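PDB 3TEB: Endonuclease/exonuclease/phosphatase, which probably hydrolyses phosphoester bonds, perhaps those of nucleic acids, as a magnesium-binding member of the DNase I-like endonuclease/exonuclease/phosphatase family. Local coordinates for residues A[42-47]-A[91-96]; A[108-113]-A[122-127]; A[78-83]-A[97-102]; A[142-147]-A[175-180]. All blocks are in the same frame, centred on the assembly; numbering follows the deposited sequence.

Interaction 1 (A[42-47]-A[91-96]); sequences EVNQLM and YNEGVA. With MG (magnesium ion), chain C.
Val43 and Gly94 exchange two backbone hydrogen bonds, and Gln45 and Asn92 do the same two residues further on, pairing strands 37-46 and 91-99 antiparallel. In the second pair Asn92 N donates to Gln45 O at 2.7 Å and Gln45 N to Asn92 O at 3.2 Å. At the metal end Glu42 and Val43 both face Gly94, a G1 beta bulge. Glu42 N is badly angled for Gly94 O, and a water bridges them, accepting from Glu42 N at 2.7 Å and donating to Gly94 O.

Asn44 and Glu93 lie side by side on one face of the sheet, amide and carboxylate planes 58° apart. Glu93 CG, anti to its backbone N (chi1 -164°), passes 3.4 Å from Asn44 OD1. A second water donates to Glu93 OE2 and, weakly, to Asn44 OD1, whereas Asn44 ND2 donates to Ala13 O. On the reverse face Gln45 NE2 bonds weakly to Asn92 OD1 at 3.4 Å; the Gln45 amide has further partners in Asp55 O for NE2 and in Arg57 N and Asn60 ND2 for OE1.

Glu42 OE2 binds the magnesium ion and accepts from Asn10 ND2. The other oxygen of Glu42, OE1, stands 4.3 Å from Glu93 OE2. Two neighbouring carboxylates would probably give this end of the strand pair a negative potential, consistent with holding a divalent cation.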
loop_
_atom_site.group_PDB
_atom_site.type_symbol
_atom_site.label_atom_id
_atom_site.label_comp_id
_atom_site.label_asym_id
_atom_site.label_seq_id
_atom_site.Cartn_x
_atom_site.Cartn_y
_atom_site.Cartn_z
ATOM N N GLU A 42 3.095 6.167 2.759
ATOM C CA GLU A 42 3.233 7.538 3.266
ATOM C C GLU A 42 2.382 7.672 4.547
ATOM O O GLU A 42 1.563 8.565 4.675
ATOM C CB GLU A 42 2.914 8.627 2.191
ATOM C CG GLU A 42 3.850 8.660 0.941
ATOM C CD GLU A 42 3.827 10.003 0.147
ATOM O OE1 GLU A 42 4.241 11.058 0.693
ATOM O OE2 GLU A 42 3.429 10.022 -1.044
ATOM N N VAL A 43 2.567 6.744 5.475
ATOM C CA VAL A 43 1.898 6.794 6.769
ATOM C C VAL A 43 2.869 7.450 7.729
ATOM O O VAL A 43 3.965 6.936 7.934
ATOM C CB VAL A 43 1.541 5.380 7.279
ATOM C CG1 VAL A 43 1.058 5.434 8.703
ATOM C CG2 VAL A 43 0.481 4.754 6.400
ATOM N N ASN A 44 2.476 8.580 8.312
ATOM C CA ASN A 44 3.406 9.400 9.101
ATOM C C ASN A 44 3.056 9.486 10.573
ATOM O O ASN A 44 1.892 9.360 10.967
ATOM C CB ASN A 44 3.509 10.828 8.536
ATOM C CG ASN A 44 3.933 10.870 7.070
ATOM O OD1 ASN A 44 4.922 10.257 6.679
ATOM N ND2 ASN A 44 3.187 11.611 6.256
ATOM N N GLN A 45 4.087 9.708 11.377
ATOM C CA GLN A 45 3.927 10.073 12.781
ATOM C C GLN A 45 4.995 11.094 13.177
ATOM O O GLN A 45 6.071 11.163 12.574
ATOM C CB GLN A 45 4.020 8.841 13.671
ATOM C CG GLN A 45 5.422 8.226 13.765
ATOM C CD GLN A 45 5.459 6.933 14.563
ATOM O OE1 GLN A 45 4.418 6.377 14.932
ATOM N NE2 GLN A 45 6.663 6.452 14.838
ATOM N N LEU A 46 4.696 11.889 14.194
ATOM C CA LEU A 46 5.638 12.892 14.667
ATOM C C LEU A 46 6.762 12.269 15.472
ATOM O O LEU A 46 6.507 11.610 16.473
ATOM C CB LEU A 46 4.915 13.910 15.530
ATOM C CG LEU A 46 4.162 14.982 14.771
ATOM C CD1 LEU A 46 3.062 15.561 15.653
ATOM C CD2 LEU A 46 5.125 16.061 14.324
HETATM N N MSE A 47 8.003 12.502 15.053
HETATM C CA MSE A 47 9.160 11.951 15.751
HETATM C C MSE A 47 9.153 12.271 17.231
HETATM O O MSE A 47 9.725 11.534 18.039
HETATM C CB MSE A 47 10.449 12.521 15.200
HETATM C CG MSE A 47 10.668 12.354 13.732
HETATM SE SE MSE A 47 12.401 13.131 13.379
HETATM C CE MSE A 47 12.194 14.879 14.257
ATOM N N TYR A 91 8.395 14.341 10.556
ATOM C CA TYR A 91 7.684 13.066 10.559
ATOM C C TYR A 91 8.589 11.846 10.325
ATOM O O TYR A 91 9.623 11.934 9.655
ATOM C CB TYR A 91 6.591 13.054 9.491
ATOM C CG TYR A 91 5.471 14.016 9.722
ATOM C CD1 TYR A 91 4.659 13.919 10.849
ATOM C CD2 TYR A 91 5.196 15.012 8.801
ATOM C CE1 TYR A 91 3.612 14.817 11.061
ATOM C CE2 TYR A 91 4.162 15.907 8.999
ATOM C CZ TYR A 91 3.370 15.809 10.129
ATOM O OH TYR A 91 2.333 16.704 10.314
ATOM N N ASN A 92 8.183 10.711 10.885
ATOM C CA ASN A 92 8.675 9.430 10.429
ATOM C C ASN A 92 7.746 8.979 9.313
ATOM O O ASN A 92 6.517 9.012 9.462
ATOM C CB ASN A 92 8.672 8.384 11.555
ATOM C CG ASN A 92 9.608 8.736 12.723
ATOM O OD1 ASN A 92 9.290 8.428 13.882
ATOM N ND2 ASN A 92 10.760 9.361 12.431
ATOM N N GLU A 93 8.323 8.578 8.190
ATOM C CA GLU A 93 7.528 8.076 7.076
ATOM C C GLU A 93 7.619 6.558 7.041
ATOM O O GLU A 93 8.707 6.000 7.162
ATOM C CB GLU A 93 8.014 8.677 5.752
ATOM C CG GLU A 93 7.010 8.522 4.618
ATOM C CD GLU A 93 7.361 9.335 3.360
ATOM O OE1 GLU A 93 7.542 8.702 2.274
ATOM O OE2 GLU A 93 7.447 10.593 3.451
ATOM N N GLY A 94 6.490 5.889 6.882
ATOM C CA GLY A 94 6.498 4.444 6.861
ATOM C C GLY A 94 5.368 3.888 6.039
ATOM O O GLY A 94 4.699 4.619 5.319
ATOM N N VAL A 95 5.159 2.584 6.136
ATOM C CA VAL A 95 4.062 1.942 5.440
ATOM C C VAL A 95 3.317 1.144 6.464
ATOM O O VAL A 95 3.855 0.875 7.536
ATOM C CB VAL A 95 4.548 1.009 4.310
ATOM C CG1 VAL A 95 5.059 1.818 3.126
ATOM C CG2 VAL A 95 5.626 0.072 4.804
ATOM N N ALA A 96 2.079 0.776 6.158
ATOM C CA ALA A 96 1.321 -0.045 7.084
ATOM C C ALA A 96 0.421 -1.031 6.368
ATOM O O ALA A 96 0.228 -0.945 5.152
ATOM C CB ALA A 96 0.533 0.807 8.032
HETATM MG MG MG C . 3.274 11.577 -1.912
HETATM O O HOH W 1 5.653 5.353 2.402
HETATM O O HOH W 2 6.712 12.381 5.754
#

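Interaction 2 (A[108-113]-A[122-127]); sequences EFYCTF and ARRIVS
Arg124 lays its side chain over one face of the Tyr110 ring, where strands 105-110 and 124-132, consecutive in the chain, pair antiparallel in the second sheet of the DNase I-like beta-sandwich. Two measurements define the overlap. Arg124 CD sits 4.0 Å from the Tyr110 ring centroid and 13° off its normal, a CH-pi contact; beyond it the guanidinium turns to within 21° of the ring plane, with Tyr110 CE2 3.5 Å above the guanidinium plane. The bend of Arg124 at chi2 puts CD over the ring, and a second bend at chi3 places NE. Both polar ends are held from strand 78-84: Tyr110 OH bonds to Ser84 O, and Arg124 NE to Asn83 O.

On the other face of this strand pair Phe109 and Ile125 meet. Phe109 CG lies between its backbone N and carbonyl carbon (chi1 62°), and the ring presents a face to Ile125 CB, 4.2 Å from the centroid. Cys111 CB meets Ile125 CG1 at 3.6 Å, and Ile161 of helix 154-162 touches both Cys111 and Ile125. Between the faces, Phe109 and Ile125 exchange two backbone hydrogen bonds.

Past the pair of Tyr110 with Arg124 the backbone still bonds once, Cys111 N to Arg123 O at 3.1 Å. A side chain then joins in: Arg123 N donates to Thr112 OG1 at 3.0 Å, and that hydroxyl also bonds to Ala114 O.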
loop_
_atom_site.group_PDB
_atom_site.type_symbol
_atom_site.label_atom_id
_atom_site.label_comp_id
_atom_site.label_asym_id
_atom_site.label_seq_id
_atom_site.Cartn_x
_atom_site.Cartn_y
_atom_site.Cartn_z
ATOM N N GLU A 108 9.242 -6.730 8.690
ATOM C CA GLU A 108 9.555 -5.347 8.392
ATOM C C GLU A 108 11.005 -5.368 7.971
ATOM O O GLU A 108 11.858 -5.825 8.737
ATOM C CB GLU A 108 9.412 -4.514 9.655
ATOM C CG GLU A 108 8.026 -4.576 10.264
ATOM C CD GLU A 108 7.980 -4.149 11.726
ATOM O OE1 GLU A 108 8.883 -3.390 12.177
ATOM O OE2 GLU A 108 7.025 -4.571 12.430
ATOM N N PHE A 109 11.294 -4.901 6.760
ATOM C CA PHE A 109 12.668 -4.942 6.250
ATOM C C PHE A 109 12.871 -3.941 5.127
ATOM O O PHE A 109 11.901 -3.489 4.515
ATOM C CB PHE A 109 13.010 -6.348 5.745
ATOM C CG PHE A 109 12.156 -6.791 4.599
ATOM C CD1 PHE A 109 10.861 -7.251 4.815
ATOM C CD2 PHE A 109 12.630 -6.719 3.303
ATOM C CE1 PHE A 109 10.062 -7.638 3.760
ATOM C CE2 PHE A 109 11.835 -7.103 2.251
ATOM C CZ PHE A 109 10.548 -7.564 2.477
ATOM N N TYR A 110 14.133 -3.615 4.851
ATOM C CA TYR A 110 14.480 -2.719 3.763
ATOM C C TYR A 110 14.563 -3.475 2.470
ATOM O O TYR A 110 15.273 -4.475 2.368
ATOM C CB TYR A 110 15.811 -2.010 4.025
ATOM C CG TYR A 110 15.677 -0.865 5.010
ATOM C CD1 TYR A 110 15.090 0.332 4.629
ATOM C CD2 TYR A 110 16.118 -0.991 6.329
ATOM C CE1 TYR A 110 14.955 1.369 5.530
ATOM C CE2 TYR A 110 15.987 0.036 7.232
ATOM C CZ TYR A 110 15.403 1.218 6.836
ATOM O OH TYR A 110 15.254 2.263 7.728
ATOM N N CYS A 111 13.833 -3.002 1.472
ATOM C CA CYS A 111 13.970 -3.544 0.135
ATOM C C CYS A 111 15.008 -2.756 -0.687
ATOM O O CYS A 111 15.273 -3.072 -1.844
ATOM C CB CYS A 111 12.619 -3.541 -0.561
ATOM S SG CYS A 111 12.128 -1.911 -1.118
ATOM N N THR A 112 15.597 -1.732 -0.092
ATOM C CA THR A 112 16.529 -0.886 -0.818
ATOM C C THR A 112 17.967 -1.089 -0.347
ATOM O O THR A 112 18.213 -1.665 0.715
ATOM C CB THR A 112 16.129 0.584 -0.666
ATOM O OG1 THR A 112 15.991 0.891 0.724
ATOM C CG2 THR A 112 14.805 0.829 -1.336
ATOM N N PHE A 113 18.921 -0.629 -1.146
ATOM C CA PHE A 113 20.304 -0.620 -0.712
ATOM C C PHE A 113 20.497 0.364 0.454
ATOM O O PHE A 113 21.130 0.025 1.462
ATOM C CB PHE A 113 21.242 -0.292 -1.869
ATOM C CG PHE A 113 22.689 -0.241 -1.474
ATOM C CD1 PHE A 113 23.445 -1.406 -1.406
ATOM C CD2 PHE A 113 23.296 0.980 -1.161
ATOM C CE1 PHE A 113 24.782 -1.369 -1.032
ATOM C CE2 PHE A 113 24.642 1.039 -0.788
ATOM C CZ PHE A 113 25.388 -0.144 -0.728
ATOM N N ALA A 122 15.741 5.335 1.407
ATOM C CA ALA A 122 15.628 4.125 2.220
ATOM C C ALA A 122 14.167 3.743 2.382
ATOM O O ALA A 122 13.378 4.527 2.887
ATOM C CB ALA A 122 16.261 4.340 3.572
ATOM N N ARG A 123 13.791 2.546 1.954
ATOM C CA ARG A 123 12.386 2.146 2.025
ATOM C C ARG A 123 12.204 0.805 2.690
ATOM O O ARG A 123 12.723 -0.196 2.226
ATOM C CB ARG A 123 11.768 2.097 0.632
ATOM C CG ARG A 123 11.925 3.363 -0.170
ATOM C CD ARG A 123 11.094 4.463 0.427
ATOM N NE ARG A 123 11.433 5.756 -0.156
ATOM C CZ ARG A 123 10.710 6.365 -1.090
ATOM N NH1 ARG A 123 9.596 5.805 -1.548
ATOM N NH2 ARG A 123 11.100 7.539 -1.563
ATOM N N ARG A 124 11.459 0.792 3.778
ATOM C CA ARG A 124 11.158 -0.428 4.508
ATOM C C ARG A 124 9.803 -0.975 3.999
ATOM O O ARG A 124 8.901 -0.207 3.663
ATOM C CB ARG A 124 11.124 -0.111 6.007
ATOM C CG ARG A 124 11.128 -1.272 6.963
ATOM C CD ARG A 124 12.395 -1.390 7.801
ATOM N NE ARG A 124 12.527 -0.319 8.772
ATOM C CZ ARG A 124 13.364 -0.325 9.812
ATOM N NH1 ARG A 124 14.146 -1.360 10.038
ATOM N NH2 ARG A 124 13.424 0.723 10.633
ATOM N N ILE A 125 9.680 -2.299 3.917
ATOM C CA ILE A 125 8.447 -2.956 3.483
ATOM C C ILE A 125 7.773 -3.641 4.667
ATOM O O ILE A 125 8.435 -4.087 5.600
ATOM C CB ILE A 125 8.770 -4.008 2.415
ATOM C CG1 ILE A 125 9.569 -3.385 1.256
ATOM C CG2 ILE A 125 7.526 -4.683 1.921
ATOM C CD1 ILE A 125 8.765 -2.442 0.315
ATOM N N VAL A 126 6.454 -3.715 4.651
ATOM C CA VAL A 126 5.757 -4.481 5.669
ATOM C C VAL A 126 5.078 -5.667 5.013
ATOM O O VAL A 126 4.305 -5.494 4.059
ATOM C CB VAL A 126 4.722 -3.642 6.422
ATOM C CG1 VAL A 126 3.922 -4.500 7.376
ATOM C CG2 VAL A 126 5.424 -2.596 7.200
ATOM N N SER A 127 5.372 -6.867 5.512
ATOM C CA SER A 127 4.685 -8.057 5.037
ATOM C C SER A 127 3.875 -8.716 6.132
ATOM O O SER A 127 4.184 -8.600 7.317
ATOM C CB SER A 127 5.646 -9.053 4.410
ATOM O OG SER A 127 6.344 -9.767 5.401
#

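Interaction 3 (A[78-83]-A[97-102]); sequences YLHWSN and VITRHK
Tyr78 leans across the strand pair toward the turn that follows Thr99, its ring crossing the extended Lys102 chain obliquely. With CG beside the backbone N (chi1 -47°), the ring brings its edge to His101 O, which lies near the ring plane 3.5 Å from Tyr78 CD2. The phenol end goes further, Tyr78 OH lying 3.4 Å from Lys102 CE, an approach to the aliphatic part of the lysine. An alanine in place of Tyr78 would probably leave the methylenes of Lys102 without this packing and the turn around His101 without the ring edge beside it.

On the other face Leu79 and Ile98 meet at a slant by their methyl ends, Leu79 CD1 to Ile98 CD1 at 3.6 Å. His80 returns to the face of Tyr78, where its ring offers an edge to Thr99 CG2, 4.2 Å from His80 NE2. The strands that carry these side chains run antiparallel, the short axes 164° apart, with Tyr78-Thr99 and His80-Val97 as hydrogen-bonded pairs; Tyr78 N to Thr99 O measures 2.8 Å. Thr99 OG1 accepts from His101 N at 3.0 Å, an ST turn where the chain leaves the strand; OG1 also bonds to Asp36 O.

The two strands form a beta hairpin at one border of its sheet, strand 78-84 being outermost within the chain. Strand 91-99 continues inward to strand 37-46 through the backbone bond of Ile98 with Ile38, and Ile98 packs on Met40. From the opposite face His80 packs on Ile128 and Thr99 on Ile130 of strand 124-132, in the second sheet.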
loop_
_atom_site.group_PDB
_atom_site.type_symbol
_atom_site.label_atom_id
_atom_site.label_comp_id
_atom_site.label_asym_id
_atom_site.label_seq_id
_atom_site.Cartn_x
_atom_site.Cartn_y
_atom_site.Cartn_z
ATOM N N TYR A 78 -6.465 -5.145 12.711
ATOM C CA TYR A 78 -5.138 -5.177 13.300
ATOM C C TYR A 78 -4.166 -4.340 12.489
ATOM O O TYR A 78 -4.256 -4.288 11.265
ATOM C CB TYR A 78 -4.655 -6.619 13.491
ATOM C CG TYR A 78 -5.701 -7.521 14.124
ATOM C CD1 TYR A 78 -6.106 -7.335 15.446
ATOM C CD2 TYR A 78 -6.306 -8.549 13.390
ATOM C CE1 TYR A 78 -7.081 -8.154 16.027
ATOM C CE2 TYR A 78 -7.283 -9.379 13.961
ATOM C CZ TYR A 78 -7.664 -9.178 15.282
ATOM O OH TYR A 78 -8.622 -9.992 15.865
ATOM N N LEU A 79 -3.269 -3.651 13.185
ATOM C CA LEU A 79 -2.356 -2.714 12.551
ATOM C C LEU A 79 -0.914 -3.199 12.616
ATOM O O LEU A 79 -0.431 -3.588 13.684
ATOM C CB LEU A 79 -2.460 -1.344 13.225
ATOM C CG LEU A 79 -1.308 -0.360 12.961
ATOM C CD1 LEU A 79 -1.207 0.043 11.492
ATOM C CD2 LEU A 79 -1.445 0.853 13.824
ATOM N N HIS A 80 -0.220 -3.151 11.482
ATOM C CA HIS A 80 1.212 -3.429 11.454
ATOM C C HIS A 80 1.889 -2.331 10.675
ATOM O O HIS A 80 1.531 -2.075 9.522
ATOM C CB HIS A 80 1.481 -4.793 10.837
ATOM C CG HIS A 80 0.555 -5.854 11.335
ATOM N ND1 HIS A 80 0.838 -6.630 12.441
ATOM C CD2 HIS A 80 -0.674 -6.239 10.907
ATOM C CE1 HIS A 80 -0.165 -7.467 12.652
ATOM N NE2 HIS A 80 -1.095 -7.252 11.735
ATOM N N TRP A 81 2.849 -1.670 11.309
ATOM C CA TRP A 81 3.445 -0.482 10.738
ATOM C C TRP A 81 4.936 -0.561 10.846
ATOM O O TRP A 81 5.474 -1.208 11.741
ATOM C CB TRP A 81 2.942 0.766 11.474
ATOM C CG TRP A 81 3.567 2.086 11.017
ATOM C CD1 TRP A 81 3.172 2.869 9.961
ATOM C CD2 TRP A 81 4.678 2.757 11.611
ATOM N NE1 TRP A 81 3.978 3.990 9.861
ATOM C CE2 TRP A 81 4.910 3.942 10.857
ATOM C CE3 TRP A 81 5.498 2.474 12.699
ATOM C CZ2 TRP A 81 5.924 4.832 11.156
ATOM C CZ3 TRP A 81 6.506 3.356 13.000
ATOM C CH2 TRP A 81 6.711 4.533 12.231
ATOM N N SER A 82 5.615 0.115 9.935
ATOM C CA SER A 82 7.052 0.171 9.998
ATOM C C SER A 82 7.584 1.482 9.479
ATOM O O SER A 82 7.159 1.944 8.425
ATOM C CB SER A 82 7.645 -0.973 9.191
ATOM O OG SER A 82 9.029 -1.093 9.477
ATOM N N ASN A 83 8.529 2.062 10.209
ATOM C CA ASN A 83 9.143 3.331 9.815
ATOM C C ASN A 83 10.177 3.101 8.716
ATOM O O ASN A 83 10.870 2.085 8.749
ATOM C CB ASN A 83 9.737 4.012 11.061
ATOM C CG ASN A 83 10.872 4.969 10.745
ATOM O OD1 ASN A 83 10.661 6.099 10.310
ATOM N ND2 ASN A 83 12.093 4.524 11.002
ATOM N N VAL A 97 -0.095 -1.991 7.124
ATOM C CA VAL A 97 -1.114 -2.902 6.639
ATOM C C VAL A 97 -2.147 -3.006 7.740
ATOM O O VAL A 97 -1.797 -3.180 8.904
ATOM C CB VAL A 97 -0.548 -4.318 6.391
ATOM C CG1 VAL A 97 -1.656 -5.256 5.966
ATOM C CG2 VAL A 97 0.557 -4.309 5.347
ATOM N N ILE A 98 -3.415 -2.873 7.392
ATOM C CA ILE A 98 -4.490 -3.177 8.335
ATOM C C ILE A 98 -5.159 -4.473 7.891
ATOM O O ILE A 98 -5.258 -4.740 6.686
ATOM C CB ILE A 98 -5.573 -2.087 8.360
ATOM C CG1 ILE A 98 -4.977 -0.693 8.623
ATOM C CG2 ILE A 98 -6.649 -2.433 9.373
ATOM C CD1 ILE A 98 -4.480 -0.448 10.037
ATOM N N THR A 99 -5.621 -5.282 8.839
ATOM C CA THR A 99 -6.292 -6.510 8.445
ATOM C C THR A 99 -7.394 -6.958 9.376
ATOM O O THR A 99 -7.310 -6.760 10.582
ATOM C CB THR A 99 -5.290 -7.673 8.106
ATOM O OG1 THR A 99 -6.030 -8.827 7.680
ATOM C CG2 THR A 99 -4.373 -8.028 9.273
ATOM N N ARG A 100 -8.418 -7.552 8.768
ATOM C CA ARG A 100 -9.540 -8.210 9.430
ATOM C C ARG A 100 -9.145 -9.565 10.006
ATOM O O ARG A 100 -9.810 -10.074 10.922
ATOM C CB ARG A 100 -10.615 -8.486 8.396
ATOM C CG ARG A 100 -11.871 -7.724 8.528
ATOM C CD ARG A 100 -12.735 -7.957 7.305
ATOM N NE ARG A 100 -13.179 -9.347 7.205
ATOM C CZ ARG A 100 -13.653 -9.924 6.101
ATOM N NH1 ARG A 100 -13.759 -9.244 4.970
ATOM N NH2 ARG A 100 -14.011 -11.202 6.123
ATOM N N HIS A 101 -8.090 -10.152 9.437
ATOM C CA HIS A 101 -7.644 -11.500 9.763
ATOM C C HIS A 101 -6.478 -11.527 10.717
ATOM O O HIS A 101 -5.633 -10.646 10.691
ATOM C CB HIS A 101 -7.198 -12.208 8.497
ATOM C CG HIS A 101 -8.262 -12.298 7.455
ATOM N ND1 HIS A 101 -9.343 -13.145 7.569
ATOM C CD2 HIS A 101 -8.412 -11.648 6.279
ATOM C CE1 HIS A 101 -10.116 -13.010 6.505
ATOM N NE2 HIS A 101 -9.575 -12.103 5.709
ATOM N N LYS A 102 -6.417 -12.564 11.540
ATOM C CA LYS A 102 -5.238 -12.832 12.359
ATOM C C LYS A 102 -4.109 -13.375 11.483
ATOM O O LYS A 102 -4.369 -13.848 10.379
ATOM C CB LYS A 102 -5.602 -13.790 13.481
ATOM C CG LYS A 102 -6.575 -13.154 14.437
ATOM C CD LYS A 102 -7.021 -14.072 15.551
ATOM C CE LYS A 102 -7.805 -13.253 16.586
ATOM N NZ LYS A 102 -8.577 -14.121 17.530
#

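Interaction 4 (A[142-147]-A[175-180]); sequences CHMNLP and GDFNTD
Met144 and Phe177 form the dense, buried part of this contact, where the end of strand 135-143 runs beside the loop after strand 170-174. Met144, a selenomethionine, lies alongside Phe177, its CG 3.6 Å from Phe177 CD2 and its SE 5.2 Å from the ring centroid, 34° off the normal: an oblique Met-aromatic contact. Cys142 CB adds a looser touch, 4.3 Å from Phe177 CZ. Phe232 meets the same ring edge-to-face, and Ile191 of helix 185-192 packs on it too. Met144 N donates to Asp176 O at 2.9 Å, with an N-H...O angle of 164°.

The solvent side is at Leu146, which is exposed and touches Asn178 CB with CD2 at 3.9 Å; next to it Pro147 still packs on Thr179 and on Asn178 O. Between the two regions Asn178 ND2 bonds to Met144 O at 2.6 Å. An alanine at Asn178 would probably leave Met144 O without this donor and thin the contact with Leu146 CD2, although CB would still meet it.

Gly175 to Asn178 read GDFN, a signature motif of the DNase I-like family whose Asp and Asn belong to the active site in relatives. His143 and Asp176 lie side by side, ring and carboxylate planes 14° apart, His143 CD2 merely touching Asp176 OD2 at 3.2 Å. That oxygen bonds weakly to Asn10 ND2, and OD1 accepts weakly from Asn178 N. With magnesium about 6 Å from the Asp176 side chain, this polar cluster is consistent with a catalytic centre.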
loop_
_atom_site.group_PDB
_atom_site.type_symbol
_atom_site.label_atom_id
_atom_site.label_comp_id
_atom_site.label_asym_id
_atom_site.label_seq_id
_atom_site.Cartn_x
_atom_site.Cartn_y
_atom_site.Cartn_z
ATOM N N CYS A 142 4.175 -1.680 -0.282
ATOM C CA CYS A 142 5.399 -1.158 -0.878
ATOM C C CYS A 142 5.257 0.270 -1.306
ATOM O O CYS A 142 4.209 0.667 -1.818
ATOM C CB CYS A 142 5.777 -1.938 -2.121
ATOM S SG CYS A 142 5.400 -3.670 -2.030
ATOM N N HIS A 143 6.333 1.029 -1.116
ATOM C CA HIS A 143 6.437 2.372 -1.645
ATOM C C HIS A 143 7.847 2.595 -2.176
ATOM O O HIS A 143 8.779 2.849 -1.407
ATOM C CB HIS A 143 6.056 3.411 -0.589
ATOM C CG HIS A 143 6.152 4.819 -1.078
ATOM N ND1 HIS A 143 6.580 5.852 -0.280
ATOM C CD2 HIS A 143 5.910 5.358 -2.296
ATOM C CE1 HIS A 143 6.568 6.973 -0.978
ATOM N NE2 HIS A 143 6.166 6.700 -2.205
HETATM N N MSE A 144 7.980 2.502 -3.498
HETATM C CA MSE A 144 9.280 2.466 -4.172
HETATM C C MSE A 144 9.755 3.839 -4.594
HETATM O O MSE A 144 8.980 4.789 -4.622
HETATM C CB MSE A 144 9.222 1.568 -5.413
HETATM C CG MSE A 144 8.474 0.258 -5.219
HETATM SE SE MSE A 144 9.308 -0.949 -3.928
HETATM C CE MSE A 144 10.921 -1.355 -4.930
ATOM N N ASN A 145 11.035 3.921 -4.940
ATOM C CA ASN A 145 11.627 5.127 -5.492
ATOM C C ASN A 145 11.279 5.282 -6.971
ATOM O O ASN A 145 10.766 4.339 -7.593
ATOM C CB ASN A 145 13.145 5.085 -5.327
ATOM C CG ASN A 145 13.571 4.999 -3.879
ATOM O OD1 ASN A 145 13.346 5.920 -3.095
ATOM N ND2 ASN A 145 14.198 3.888 -3.515
ATOM N N LEU A 146 11.561 6.460 -7.533
ATOM C CA LEU A 146 11.411 6.675 -8.972
ATOM C C LEU A 146 12.281 5.675 -9.731
ATOM O O LEU A 146 13.367 5.322 -9.271
ATOM C CB LEU A 146 11.781 8.112 -9.349
ATOM C CG LEU A 146 10.929 9.248 -8.762
ATOM C CD1 LEU A 146 11.630 10.589 -8.946
ATOM C CD2 LEU A 146 9.504 9.290 -9.335
ATOM N N PRO A 147 11.806 5.199 -10.892
ATOM C CA PRO A 147 12.560 4.197 -11.651
ATOM C C PRO A 147 13.920 4.723 -12.088
ATOM O O PRO A 147 14.892 3.972 -12.122
ATOM C CB PRO A 147 11.682 3.954 -12.881
ATOM C CG PRO A 147 10.333 4.454 -12.499
ATOM C CD PRO A 147 10.581 5.606 -11.596
ATOM N N GLY A 175 1.057 -1.399 -3.646
ATOM C CA GLY A 175 1.422 -0.028 -3.330
ATOM C C GLY A 175 1.892 0.900 -4.433
ATOM O O GLY A 175 1.649 0.685 -5.625
ATOM N N ASP A 176 2.575 1.952 -3.998
ATOM C CA ASP A 176 2.978 3.039 -4.862
ATOM C C ASP A 176 4.333 2.726 -5.459
ATOM O O ASP A 176 5.321 2.636 -4.734
ATOM C CB ASP A 176 3.039 4.325 -4.052
ATOM C CG ASP A 176 3.341 5.547 -4.906
ATOM O OD1 ASP A 176 3.233 5.471 -6.162
ATOM O OD2 ASP A 176 3.685 6.596 -4.307
ATOM N N PHE A 177 4.375 2.565 -6.777
ATOM C CA PHE A 177 5.605 2.166 -7.454
ATOM C C PHE A 177 6.296 3.306 -8.189
ATOM O O PHE A 177 7.381 3.109 -8.763
ATOM C CB PHE A 177 5.349 0.982 -8.389
ATOM C CG PHE A 177 5.251 -0.323 -7.671
ATOM C CD1 PHE A 177 4.096 -0.650 -6.951
ATOM C CD2 PHE A 177 6.326 -1.222 -7.681
ATOM C CE1 PHE A 177 4.005 -1.860 -6.249
ATOM C CE2 PHE A 177 6.252 -2.441 -6.986
ATOM C CZ PHE A 177 5.089 -2.759 -6.266
ATOM N N ASN A 178 5.682 4.494 -8.149
ATOM C CA ASN A 178 6.193 5.680 -8.837
ATOM C C ASN A 178 6.518 5.440 -10.301
ATOM O O ASN A 178 7.517 5.952 -10.800
ATOM C CB ASN A 178 7.443 6.209 -8.139
ATOM C CG ASN A 178 7.126 7.058 -6.932
ATOM O OD1 ASN A 178 6.273 7.948 -6.981
ATOM N ND2 ASN A 178 7.832 6.803 -5.838
ATOM N N THR A 179 5.679 4.663 -10.982
ATOM C CA THR A 179 5.934 4.269 -12.366
ATOM C C THR A 179 4.662 4.297 -13.194
ATOM O O THR A 179 3.714 3.579 -12.903
ATOM C CB THR A 179 6.537 2.865 -12.427
ATOM O OG1 THR A 179 7.764 2.849 -11.696
ATOM C CG2 THR A 179 6.828 2.471 -13.850
ATOM N N ASP A 180 4.647 5.125 -14.228
ATOM C CA ASP A 180 3.468 5.253 -15.065
ATOM C C ASP A 180 3.398 4.138 -16.104
ATOM O O ASP A 180 4.254 4.044 -16.987
ATOM C CB ASP A 180 3.446 6.621 -15.747
ATOM C CG ASP A 180 2.054 7.014 -16.246
ATOM O OD1 ASP A 180 1.061 6.320 -15.907
ATOM O OD2 ASP A 180 1.955 8.030 -16.978
#

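In the fold
Interactions 1 and 3 share strand 91-99 and belong to one sheet of the sandwich; interaction 2 lies in the other, and interaction 4 where strand 135-143 of that sheet meets the loop after strand 170-174. The sheets meet where Val126 CG2 lies 3.6 Å from Val95 CG2 and 3.4 Å from Ser82 CB. Interactions 1 and 4 approach at the metal site: the Glu42 side chain is about 4 Å from that of His143 and about 5 Å from that of Asp256, another magnesium ligand seen in this protein. Arg123 ties interaction 2 to interaction 4 through NH1 to His143 O, 3.1 Å. Only interactions 3 and 4 do not touch, their nearest atoms about 7 Å apart.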